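Local structure of hypothetical protein ebhA (Staphylococcus aureus, 2DGJ) at residues A[2-12]-A[57-68]; A[87-98]-A[119-130]. The protein is a cell wall-associated adhesin that probably binds extracellular matrix, this piece being a rod-like string of three-helix bundles from its long repeat region. All coordinates share one frame; numbering follows the deposited sequence.

Overall arrangement
Contacts 1 and 2 follow one another along a rod of three-helix bundles, with no overlap in sequence. The centre of contact 1 (2-12 with 57-68) lies toward the N-terminal end, about 50 Å from the centre of the chain, within a FIVAR sequence range; that of contact 2 (87-98 with 119-130) lies about 7 Å from the chain centre, within a GA module. The two contact centres are about 47 Å apart and their nearest atoms about 25 Å, so they do not touch; helices 55-70 and 73-88, consecutive in the chain, lead from one to the other. Contact 1 joins two helices, largely through apolar side chains, whereas contact 2 fastens an interhelical loop to a helix with polar bonds and apolar packing.

Contact 1 (A[2-12]-A[57-68]); sequences AMGQLQHGIDD and VDRALQQVTSTK
A2 sets its CB against CD2 of L61, 3.7 Å away, at the N-terminal end of the pair. M3, a selenomethionine, starts out away from helix 57-68, but its chain bends at both chi2 and chi3 and brings SE back beside the two methyls of V57, crossing that side chain at about a right angle. Q5, almost one turn beyond A2, lies against L61: both its CB and its OE1 come within 3.4 Å of L61 CD2, while L61 CD1 rests near the Q5 carbonyl.

L6 carries the centre of the contact. With CG anti to the backbone N (chi1 -176°), its two methyls divide the work: CD2 meets V57 CG1 at 3.5 Å, and CD1 settles over the backbone between A60 and L61, 3.8 Å from A60 CB. G9 brings bare backbone to the partner helix, its CA 4.0 Å from V64 CG1. At the far end the fully extended K68 reaches D12 in a salt bridge, where NZ and OD2 are modelled at a very short 2.4 Å, a length to be read with caution.

The axes of segments 3-11 and 57-68 approach to 9.2 Å and run in the same general direction, 38° apart, consistent with the three-helix bundles of the Ebh rod. Helix 27-46, between them in sequence, packs against both: L44 on L6, I43 on A60 and Y33 on T67. T16, on the following helix 13-18, hydrogen-bonds to D12 O and weakly to K68 NZ.

Contact 2 (A[87-98]-A[119-130]); sequences NLGTLNHITNAQ and KTNANTLDGAMN
The imidazole of H93 has N130 over one face and the D126 carboxylate at its edge. N130 CB makes a CH-pi contact, 4.0 Å from the ring centroid and 19° off the ring normal. The N130 amide is inclined 45° to the ring, and its ND2 stands over the NE2-CE1 side of that face, 2.9 Å from H93 NE2, at an angle too poor for a hydrogen bond. At the edge, D126 CG lies in the ring plane. The amides of N87 and N123 approach from opposite directions; the weak hydrogen bond from N87 ND2 to N123 OD1 is doubtful, because OD1 as modelled crowds the acceptor K119 O.

D126, its CG anti to the backbone N (chi1 -174°), reaches from helix 119-130 into the loop. OD1 receives H93 N at 2.9 Å through its syn lone pair. I94 N gives the same oxygen a second, weak bond. OD2 accepts from a water, which in turn takes the N-H of N92. L91 crosses the D126 side chain at a slant, its CB 3.3 Å from OD1, and sends CD2 to A122 CB, 3.8 Å away.

Farther along, T95 and Q98 form a capping box at the start of helix 96-108: T95 N donates to Q98 OE1 at 2.8 Å, and Q98 N returns a weak bond to T95 OG1. The bent selenomethionine M129 brings CE to 3.4 Å from that same OE1, and L125 CD2 packs near Q98 NE2. From the same chain, V183 and I169 also touch M129, and T178 O accepts from Q98 NE2.

One aspartate thus gathers three successive loop N-H groups, two directly and one through water, pinning the connection between helices 73-88 and 96-108 to helix 112-135. Such N-H donors would be expected to stabilise its negative charge.

Contact 1 (A[2-12]-A[57-68])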
loop_
_atom_site.group_PDB
_atom_site.type_symbol
_atom_site.label_atom_id
_atom_site.label_comp_id
_atom_site.label_asym_id
_atom_site.label_seq_id
_atom_site.Cartn_x
_atom_site.Cartn_y
_atom_site.Cartn_z
ATOM N N ALA A 2 -15.414 41.306 6.748
ATOM C CA ALA A 2 -15.595 39.870 6.393
ATOM C C ALA A 2 -15.421 38.982 7.623
ATOM O O ALA A 2 -15.298 37.763 7.506
ATOM C CB ALA A 2 -14.599 39.471 5.304
HETATM N N MSE A 3 -15.415 39.602 8.800
HETATM C CA MSE A 3 -15.261 38.878 10.059
HETATM C C MSE A 3 -15.987 37.539 10.063
HETATM O O MSE A 3 -15.455 36.544 10.541
HETATM C CB MSE A 3 -15.767 39.727 11.223
HETATM C CG MSE A 3 -14.743 40.708 11.763
HETATM SE SE MSE A 3 -13.371 39.823 12.807
HETATM C CE MSE A 3 -14.072 40.128 14.588
ATOM N N GLY A 4 -17.202 37.529 9.523
ATOM C CA GLY A 4 -17.990 36.309 9.473
ATOM C C GLY A 4 -17.408 35.254 8.556
ATOM O O GLY A 4 -17.413 34.063 8.883
ATOM N N GLN A 5 -16.903 35.687 7.404
ATOM C CA GLN A 5 -16.310 34.774 6.437
ATOM C C GLN A 5 -15.136 34.013 7.048
ATOM O O GLN A 5 -14.951 32.825 6.778
ATOM C CB GLN A 5 -15.834 35.542 5.206
ATOM C CG GLN A 5 -16.953 36.209 4.416
ATOM C CD GLN A 5 -16.429 37.033 3.255
ATOM O OE1 GLN A 5 -15.679 36.536 2.415
ATOM N NE2 GLN A 5 -16.822 38.300 3.206
ATOM N N LEU A 6 -14.349 34.703 7.870
ATOM C CA LEU A 6 -13.197 34.097 8.528
ATOM C C LEU A 6 -13.677 33.040 9.519
ATOM O O LEU A 6 -13.104 31.949 9.607
ATOM C CB LEU A 6 -12.383 35.166 9.261
ATOM C CG LEU A 6 -11.089 34.670 9.912
ATOM C CD1 LEU A 6 -10.136 34.130 8.846
ATOM C CD2 LEU A 6 -10.446 35.807 10.678
ATOM N N GLN A 7 -14.729 33.369 10.262
ATOM C CA GLN A 7 -15.302 32.445 11.231
ATOM C C GLN A 7 -15.786 31.218 10.469
ATOM O O GLN A 7 -15.671 30.085 10.943
ATOM C CB GLN A 7 -16.476 33.098 11.961
ATOM C CG GLN A 7 -17.230 32.164 12.907
ATOM C CD GLN A 7 -16.407 31.752 14.115
ATOM O OE1 GLN A 7 -16.030 32.587 14.935
ATOM N NE2 GLN A 7 -16.124 30.461 14.228
ATOM N N HIS A 8 -16.322 31.465 9.275
ATOM C CA HIS A 8 -16.822 30.401 8.415
ATOM C C HIS A 8 -15.692 29.450 8.037
ATOM O O HIS A 8 -15.859 28.233 8.088
ATOM C CB HIS A 8 -17.461 31.000 7.158
ATOM C CG HIS A 8 -17.806 29.985 6.108
ATOM N ND1 HIS A 8 -16.902 29.555 5.162
ATOM C CD2 HIS A 8 -18.950 29.298 5.880
ATOM C CE1 HIS A 8 -17.473 28.648 4.392
ATOM N NE2 HIS A 8 -18.714 28.470 4.804
ATOM N N GLY A 9 -14.545 30.017 7.664
ATOM C CA GLY A 9 -13.393 29.213 7.297
ATOM C C GLY A 9 -12.981 28.313 8.449
ATOM O O GLY A 9 -12.648 27.148 8.250
ATOM N N ILE A 10 -13.008 28.858 9.662
ATOM C CA ILE A 10 -12.652 28.092 10.851
ATOM C C ILE A 10 -13.686 27.000 11.127
ATOM O O ILE A 10 -13.337 25.871 11.465
ATOM C CB ILE A 10 -12.553 29.005 12.098
ATOM C CG1 ILE A 10 -11.465 30.061 11.880
ATOM C CG2 ILE A 10 -12.240 28.171 13.337
ATOM C CD1 ILE A 10 -11.294 31.039 13.031
ATOM N N ASP A 11 -14.961 27.343 10.981
ATOM C CA ASP A 11 -16.036 26.386 11.226
ATOM C C ASP A 11 -15.969 25.206 10.273
ATOM O O ASP A 11 -16.252 24.065 10.651
ATOM C CB ASP A 11 -17.405 27.058 11.068
ATOM C CG ASP A 11 -17.648 28.165 12.072
ATOM O OD1 ASP A 11 -17.055 28.129 13.172
ATOM O OD2 ASP A 11 -18.456 29.067 11.764
ATOM N N ASP A 12 -15.587 25.488 9.034
ATOM C CA ASP A 12 -15.530 24.466 8.002
ATOM C C ASP A 12 -14.303 23.567 8.034
ATOM O O ASP A 12 -14.185 22.663 7.213
ATOM C CB ASP A 12 -15.661 25.134 6.633
ATOM C CG ASP A 12 -16.081 24.162 5.545
ATOM O OD1 ASP A 12 -16.854 23.227 5.845
ATOM O OD2 ASP A 12 -15.658 24.345 4.384
ATOM N N VAL A 57 -7.645 40.441 9.227
ATOM C CA VAL A 57 -8.714 39.457 9.166
ATOM C C VAL A 57 -8.908 38.977 7.733
ATOM O O VAL A 57 -9.213 37.808 7.503
ATOM C CB VAL A 57 -10.053 40.050 9.663
ATOM C CG1 VAL A 57 -11.163 39.019 9.543
ATOM C CG2 VAL A 57 -9.921 40.497 11.098
ATOM N N ASP A 58 -8.722 39.879 6.774
ATOM C CA ASP A 58 -8.910 39.534 5.372
ATOM C C ASP A 58 -7.751 38.714 4.819
ATOM O O ASP A 58 -7.955 37.798 4.023
ATOM C CB ASP A 58 -9.106 40.801 4.539
ATOM C CG ASP A 58 -9.951 40.553 3.299
ATOM O OD1 ASP A 58 -11.140 40.191 3.450
ATOM O OD2 ASP A 58 -9.428 40.713 2.173
ATOM N N ARG A 59 -6.534 39.046 5.235
ATOM C CA ARG A 59 -5.359 38.310 4.784
ATOM C C ARG A 59 -5.472 36.888 5.317
ATOM O O ARG A 59 -5.072 35.929 4.659
ATOM C CB ARG A 59 -4.084 38.963 5.315
ATOM C CG ARG A 59 -3.785 40.327 4.717
ATOM C CD ARG A 59 -2.750 41.069 5.550
ATOM N NE ARG A 59 -1.465 40.376 5.594
ATOM C CZ ARG A 59 -0.509 40.634 6.484
ATOM N NH1 ARG A 59 -0.694 41.572 7.407
ATOM N NH2 ARG A 59 0.633 39.964 6.447
ATOM N N ALA A 60 -6.026 36.767 6.519
ATOM C CA ALA A 60 -6.211 35.467 7.150
ATOM C C ALA A 60 -7.274 34.694 6.381
ATOM O O ALA A 60 -7.135 33.500 6.120
ATOM C CB ALA A 60 -6.637 35.655 8.598
ATOM N N LEU A 61 -8.345 35.387 6.016
ATOM C CA LEU A 61 -9.428 34.773 5.263
ATOM C C LEU A 61 -8.898 34.336 3.910
ATOM O O LEU A 61 -9.124 33.209 3.478
ATOM C CB LEU A 61 -10.574 35.767 5.069
ATOM C CG LEU A 61 -11.713 35.341 4.137
ATOM C CD1 LEU A 61 -12.305 34.037 4.622
ATOM C CD2 LEU A 61 -12.775 36.431 4.097
ATOM N N GLN A 62 -8.186 35.240 3.249
ATOM C CA GLN A 62 -7.621 34.957 1.938
ATOM C C GLN A 62 -6.751 33.699 1.954
ATOM O O GLN A 62 -6.790 32.893 1.028
ATOM C CB GLN A 62 -6.800 36.158 1.458
ATOM C CG GLN A 62 -6.137 35.967 0.098
ATOM C CD GLN A 62 -4.725 35.402 0.178
ATOM O OE1 GLN A 62 -4.226 34.823 -0.791
ATOM N NE2 GLN A 62 -4.068 35.584 1.324
ATOM N N GLN A 63 -5.973 33.533 3.015
ATOM C CA GLN A 63 -5.097 32.374 3.136
ATOM C C GLN A 63 -5.850 31.072 3.401
ATOM O O GLN A 63 -5.431 30.008 2.938
ATOM C CB GLN A 63 -4.047 32.636 4.218
ATOM C CG GLN A 63 -3.016 33.674 3.781
ATOM C CD GLN A 63 -2.072 34.098 4.887
ATOM O OE1 GLN A 63 -1.143 34.875 4.654
ATOM N NE2 GLN A 63 -2.306 33.598 6.099
ATOM N N VAL A 64 -6.955 31.144 4.138
ATOM C CA VAL A 64 -7.743 29.945 4.403
ATOM C C VAL A 64 -8.453 29.527 3.116
ATOM O O VAL A 64 -8.543 28.344 2.798
ATOM C CB VAL A 64 -8.800 30.183 5.509
ATOM C CG1 VAL A 64 -9.802 29.038 5.534
ATOM C CG2 VAL A 64 -8.121 30.290 6.861
ATOM N N THR A 65 -8.952 30.508 2.372
ATOM C CA THR A 65 -9.653 30.242 1.119
ATOM C C THR A 65 -8.687 29.742 0.050
ATOM O O THR A 65 -9.012 28.837 -0.719
ATOM C CB THR A 65 -10.354 31.510 0.594
ATOM O OG1 THR A 65 -11.404 31.881 1.494
ATOM C CG2 THR A 65 -10.955 31.258 -0.780
ATOM N N SER A 66 -7.495 30.331 0.007
ATOM C CA SER A 66 -6.494 29.940 -0.976
ATOM C C SER A 66 -5.967 28.527 -0.758
ATOM O O SER A 66 -5.997 27.700 -1.676
ATOM C CB SER A 66 -5.325 30.928 -0.967
ATOM O OG SER A 66 -5.684 32.164 -1.565
ATOM N N THR A 67 -5.479 28.247 0.449
ATOM C CA THR A 67 -4.949 26.924 0.750
ATOM C C THR A 67 -6.031 25.861 0.587
ATOM O O THR A 67 -5.748 24.745 0.161
ATOM C CB THR A 67 -4.383 26.842 2.183
ATOM O OG1 THR A 67 -5.410 27.176 3.124
ATOM C CG2 THR A 67 -3.208 27.802 2.345
ATOM N N LYS A 68 -7.272 26.199 0.919
ATOM C CA LYS A 68 -8.345 25.225 0.775
ATOM C C LYS A 68 -8.585 24.886 -0.696
ATOM O O LYS A 68 -8.667 23.711 -1.062
ATOM C CB LYS A 68 -9.652 25.729 1.392
ATOM C CG LYS A 68 -10.757 24.687 1.281
ATOM C CD LYS A 68 -12.062 25.106 1.926
ATOM C CE LYS A 68 -13.094 24.000 1.728
ATOM N NZ LYS A 68 -14.425 24.344 2.284
#

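Contact 2 (A[87-98]-A[119-130])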
loop_
_atom_site.group_PDB
_atom_site.type_symbol
_atom_site.label_atom_id
_atom_site.label_comp_id
_atom_site.label_asym_id
_atom_site.label_seq_id
_atom_site.Cartn_x
_atom_site.Cartn_y
_atom_site.Cartn_z
ATOM N N ASN A 87 -3.188 0.257 -16.020
ATOM C CA ASN A 87 -2.701 -1.035 -15.553
ATOM C C ASN A 87 -3.686 -2.150 -15.897
ATOM O O ASN A 87 -3.291 -3.225 -16.335
ATOM C CB ASN A 87 -2.499 -1.008 -14.039
ATOM C CG ASN A 87 -1.942 -2.314 -13.505
ATOM O OD1 ASN A 87 -0.741 -2.569 -13.581
ATOM N ND2 ASN A 87 -2.816 -3.161 -12.977
ATOM N N LEU A 88 -4.972 -1.894 -15.689
ATOM C CA LEU A 88 -6.010 -2.880 -15.976
ATOM C C LEU A 88 -5.939 -3.403 -17.408
ATOM O O LEU A 88 -6.165 -4.591 -17.664
ATOM C CB LEU A 88 -7.388 -2.263 -15.724
ATOM C CG LEU A 88 -8.606 -3.148 -16.004
ATOM C CD1 LEU A 88 -8.575 -4.354 -15.092
ATOM C CD2 LEU A 88 -9.880 -2.354 -15.783
ATOM N N GLY A 89 -5.620 -2.512 -18.342
ATOM C CA GLY A 89 -5.541 -2.902 -19.737
ATOM C C GLY A 89 -4.371 -3.796 -20.100
ATOM O O GLY A 89 -4.306 -4.292 -21.222
ATOM N N THR A 90 -3.451 -4.006 -19.165
ATOM C CA THR A 90 -2.287 -4.853 -19.421
ATOM C C THR A 90 -2.487 -6.275 -18.906
ATOM O O THR A 90 -1.628 -7.140 -19.091
ATOM C CB THR A 90 -1.013 -4.268 -18.779
ATOM O OG1 THR A 90 -1.152 -4.262 -17.352
ATOM C CG2 THR A 90 -0.788 -2.847 -19.263
ATOM N N LEU A 91 -3.623 -6.511 -18.258
ATOM C CA LEU A 91 -3.957 -7.829 -17.729
ATOM C C LEU A 91 -4.577 -8.667 -18.853
ATOM O O LEU A 91 -5.757 -8.522 -19.168
ATOM C CB LEU A 91 -4.934 -7.684 -16.557
ATOM C CG LEU A 91 -4.373 -7.230 -15.201
ATOM C CD1 LEU A 91 -3.132 -6.359 -15.367
ATOM C CD2 LEU A 91 -5.461 -6.484 -14.450
ATOM N N ASN A 92 -3.770 -9.547 -19.446
ATOM C CA ASN A 92 -4.206 -10.391 -20.561
ATOM C C ASN A 92 -4.932 -11.686 -20.189
ATOM O O ASN A 92 -5.240 -12.488 -21.066
ATOM C CB ASN A 92 -2.999 -10.784 -21.421
ATOM C CG ASN A 92 -2.013 -9.653 -21.614
ATOM O OD1 ASN A 92 -2.343 -8.611 -22.181
ATOM N ND2 ASN A 92 -0.781 -9.855 -21.148
ATOM N N HIS A 93 -5.223 -11.901 -18.914
ATOM C CA HIS A 93 -5.866 -13.153 -18.534
ATOM C C HIS A 93 -7.275 -13.080 -17.976
ATOM O O HIS A 93 -8.026 -14.049 -18.080
ATOM C CB HIS A 93 -4.941 -13.892 -17.571
ATOM C CG HIS A 93 -3.547 -14.036 -18.094
ATOM N ND1 HIS A 93 -3.211 -14.911 -19.103
ATOM C CD2 HIS A 93 -2.410 -13.362 -17.787
ATOM C CE1 HIS A 93 -1.939 -14.778 -19.396
ATOM N NE2 HIS A 93 -1.419 -13.841 -18.616
ATOM N N ILE A 94 -7.648 -11.948 -17.385
ATOM C CA ILE A 94 -8.996 -11.812 -16.847
ATOM C C ILE A 94 -10.023 -11.840 -17.980
ATOM O O ILE A 94 -9.716 -11.473 -19.117
ATOM C CB ILE A 94 -9.165 -10.494 -16.063
ATOM C CG1 ILE A 94 -8.839 -9.305 -16.969
ATOM C CG2 ILE A 94 -8.273 -10.503 -14.836
ATOM C CD1 ILE A 94 -9.097 -7.957 -16.330
ATOM N N THR A 95 -11.243 -12.275 -17.674
ATOM C CA THR A 95 -12.300 -12.341 -18.678
ATOM C C THR A 95 -12.921 -10.956 -18.820
ATOM O O THR A 95 -12.721 -10.088 -17.963
ATOM C CB THR A 95 -13.400 -13.342 -18.270
ATOM O OG1 THR A 95 -14.002 -12.910 -17.045
ATOM C CG2 THR A 95 -12.814 -14.743 -18.073
ATOM N N ASN A 96 -13.673 -10.748 -19.897
ATOM C CA ASN A 96 -14.308 -9.461 -20.131
ATOM C C ASN A 96 -15.184 -9.064 -18.949
ATOM O O ASN A 96 -15.189 -7.907 -18.535
ATOM C CB ASN A 96 -15.146 -9.501 -21.410
ATOM C CG ASN A 96 -14.308 -9.769 -22.648
ATOM O OD1 ASN A 96 -13.202 -9.249 -22.782
ATOM N ND2 ASN A 96 -14.841 -10.566 -23.568
ATOM N N ALA A 97 -15.913 -10.029 -18.401
ATOM C CA ALA A 97 -16.789 -9.765 -17.265
ATOM C C ALA A 97 -15.974 -9.294 -16.070
ATOM O O ALA A 97 -16.386 -8.387 -15.344
ATOM C CB ALA A 97 -17.574 -11.019 -16.901
ATOM N N GLN A 98 -14.817 -9.919 -15.868
ATOM C CA GLN A 98 -13.955 -9.554 -14.755
ATOM C C GLN A 98 -13.382 -8.171 -15.008
ATOM O O GLN A 98 -13.267 -7.361 -14.089
ATOM C CB GLN A 98 -12.809 -10.562 -14.600
ATOM C CG GLN A 98 -13.257 -11.989 -14.344
ATOM C CD GLN A 98 -12.094 -12.949 -14.146
ATOM O OE1 GLN A 98 -11.150 -12.969 -14.935
ATOM N NE2 GLN A 98 -12.162 -13.757 -13.094
ATOM N N LYS A 119 -6.639 -1.737 -7.875
ATOM C CA LYS A 119 -5.576 -2.045 -8.817
ATOM C C LYS A 119 -4.837 -3.283 -8.334
ATOM O O LYS A 119 -4.374 -4.098 -9.132
ATOM C CB LYS A 119 -4.598 -0.872 -8.941
ATOM C CG LYS A 119 -3.452 -1.134 -9.912
ATOM C CD LYS A 119 -2.680 0.134 -10.277
ATOM C CE LYS A 119 -1.890 0.707 -9.111
ATOM N NZ LYS A 119 -1.070 1.879 -9.546
ATOM N N THR A 120 -4.739 -3.414 -7.013
ATOM C CA THR A 120 -4.055 -4.543 -6.400
ATOM C C THR A 120 -4.820 -5.846 -6.604
ATOM O O THR A 120 -4.229 -6.868 -6.950
ATOM C CB THR A 120 -3.846 -4.317 -4.886
ATOM O OG1 THR A 120 -2.896 -3.261 -4.683
ATOM C CG2 THR A 120 -3.342 -5.591 -4.225
ATOM N N ASN A 121 -6.132 -5.812 -6.393
ATOM C CA ASN A 121 -6.958 -7.000 -6.571
ATOM C C ASN A 121 -6.974 -7.438 -8.035
ATOM O O ASN A 121 -7.025 -8.630 -8.329
ATOM C CB ASN A 121 -8.394 -6.743 -6.104
ATOM C CG ASN A 121 -8.480 -6.450 -4.629
ATOM O OD1 ASN A 121 -7.525 -6.679 -3.882
ATOM N ND2 ASN A 121 -9.634 -5.949 -4.190
ATOM N N ALA A 122 -6.933 -6.469 -8.945
ATOM C CA ALA A 122 -6.944 -6.755 -10.377
ATOM C C ALA A 122 -5.709 -7.554 -10.794
ATOM O O ALA A 122 -5.801 -8.492 -11.590
ATOM C CB ALA A 122 -7.011 -5.454 -11.162
ATOM N N ASN A 123 -4.548 -7.176 -10.260
ATOM C CA ASN A 123 -3.309 -7.874 -10.581
ATOM C C ASN A 123 -3.300 -9.266 -9.964
ATOM O O ASN A 123 -2.831 -10.217 -10.576
ATOM C CB ASN A 123 -2.092 -7.091 -10.080
ATOM C CG ASN A 123 -1.877 -5.801 -10.836
ATOM O OD1 ASN A 123 -2.523 -4.794 -10.564
ATOM N ND2 ASN A 123 -0.968 -5.829 -11.802
ATOM N N THR A 124 -3.810 -9.370 -8.743
ATOM C CA THR A 124 -3.871 -10.657 -8.057
ATOM C C THR A 124 -4.784 -11.624 -8.822
ATOM O O THR A 124 -4.412 -12.773 -9.087
ATOM C CB THR A 124 -4.418 -10.489 -6.626
ATOM O OG1 THR A 124 -3.529 -9.665 -5.863
ATOM C CG2 THR A 124 -4.559 -11.836 -5.949
ATOM N N LEU A 125 -5.977 -11.153 -9.175
ATOM C CA LEU A 125 -6.946 -11.969 -9.905
ATOM C C LEU A 125 -6.344 -12.424 -11.229
ATOM O O LEU A 125 -6.430 -13.594 -11.589
ATOM C CB LEU A 125 -8.223 -11.171 -10.171
ATOM C CG LEU A 125 -9.354 -11.955 -10.837
ATOM C CD1 LEU A 125 -9.891 -13.008 -9.873
ATOM C CD2 LEU A 125 -10.458 -10.995 -11.258
ATOM N N ASP A 126 -5.729 -11.494 -11.950
ATOM C CA ASP A 126 -5.103 -11.811 -13.228
ATOM C C ASP A 126 -4.001 -12.845 -13.012
ATOM O O ASP A 126 -3.814 -13.750 -13.824
ATOM C CB ASP A 126 -4.499 -10.555 -13.857
ATOM C CG ASP A 126 -3.973 -10.800 -15.258
ATOM O OD1 ASP A 126 -4.798 -11.005 -16.175
ATOM O OD2 ASP A 126 -2.739 -10.800 -15.445
ATOM N N GLY A 127 -3.263 -12.696 -11.916
ATOM C CA GLY A 127 -2.195 -13.633 -11.621
ATOM C C GLY A 127 -2.748 -15.032 -11.424
ATOM O O GLY A 127 -2.171 -16.010 -11.890
ATOM N N ALA A 128 -3.876 -15.123 -10.729
ATOM C CA ALA A 128 -4.517 -16.407 -10.468
ATOM C C ALA A 128 -5.056 -17.010 -11.761
ATOM O O ALA A 128 -4.916 -18.212 -12.000
ATOM C CB ALA A 128 -5.639 -16.224 -9.460
HETATM N N MSE A 129 -5.676 -16.176 -12.590
HETATM C CA MSE A 129 -6.210 -16.628 -13.869
HETATM C C MSE A 129 -5.056 -17.179 -14.697
HETATM O O MSE A 129 -5.187 -18.205 -15.359
HETATM C CB MSE A 129 -6.868 -15.469 -14.619
HETATM C CG MSE A 129 -8.202 -15.022 -14.049
HETATM SE SE MSE A 129 -9.584 -16.352 -14.290
HETATM C CE MSE A 129 -10.083 -15.942 -16.112
ATOM N N ASN A 130 -3.921 -16.490 -14.642
ATOM C CA ASN A 130 -2.735 -16.905 -15.377
ATOM C C ASN A 130 -2.307 -18.292 -14.915
ATOM O O ASN A 130 -1.914 -19.137 -15.720
ATOM C CB ASN A 130 -1.603 -15.906 -15.136
ATOM C CG ASN A 130 -0.370 -16.204 -15.971
ATOM O OD1 ASN A 130 0.729 -16.346 -15.444
ATOM N ND2 ASN A 130 -0.549 -16.296 -17.283
HETATM O O HOH W 1 0.906 -4.935 -13.326
HETATM O O HOH W 2 -1.501 -10.515 -18.158
#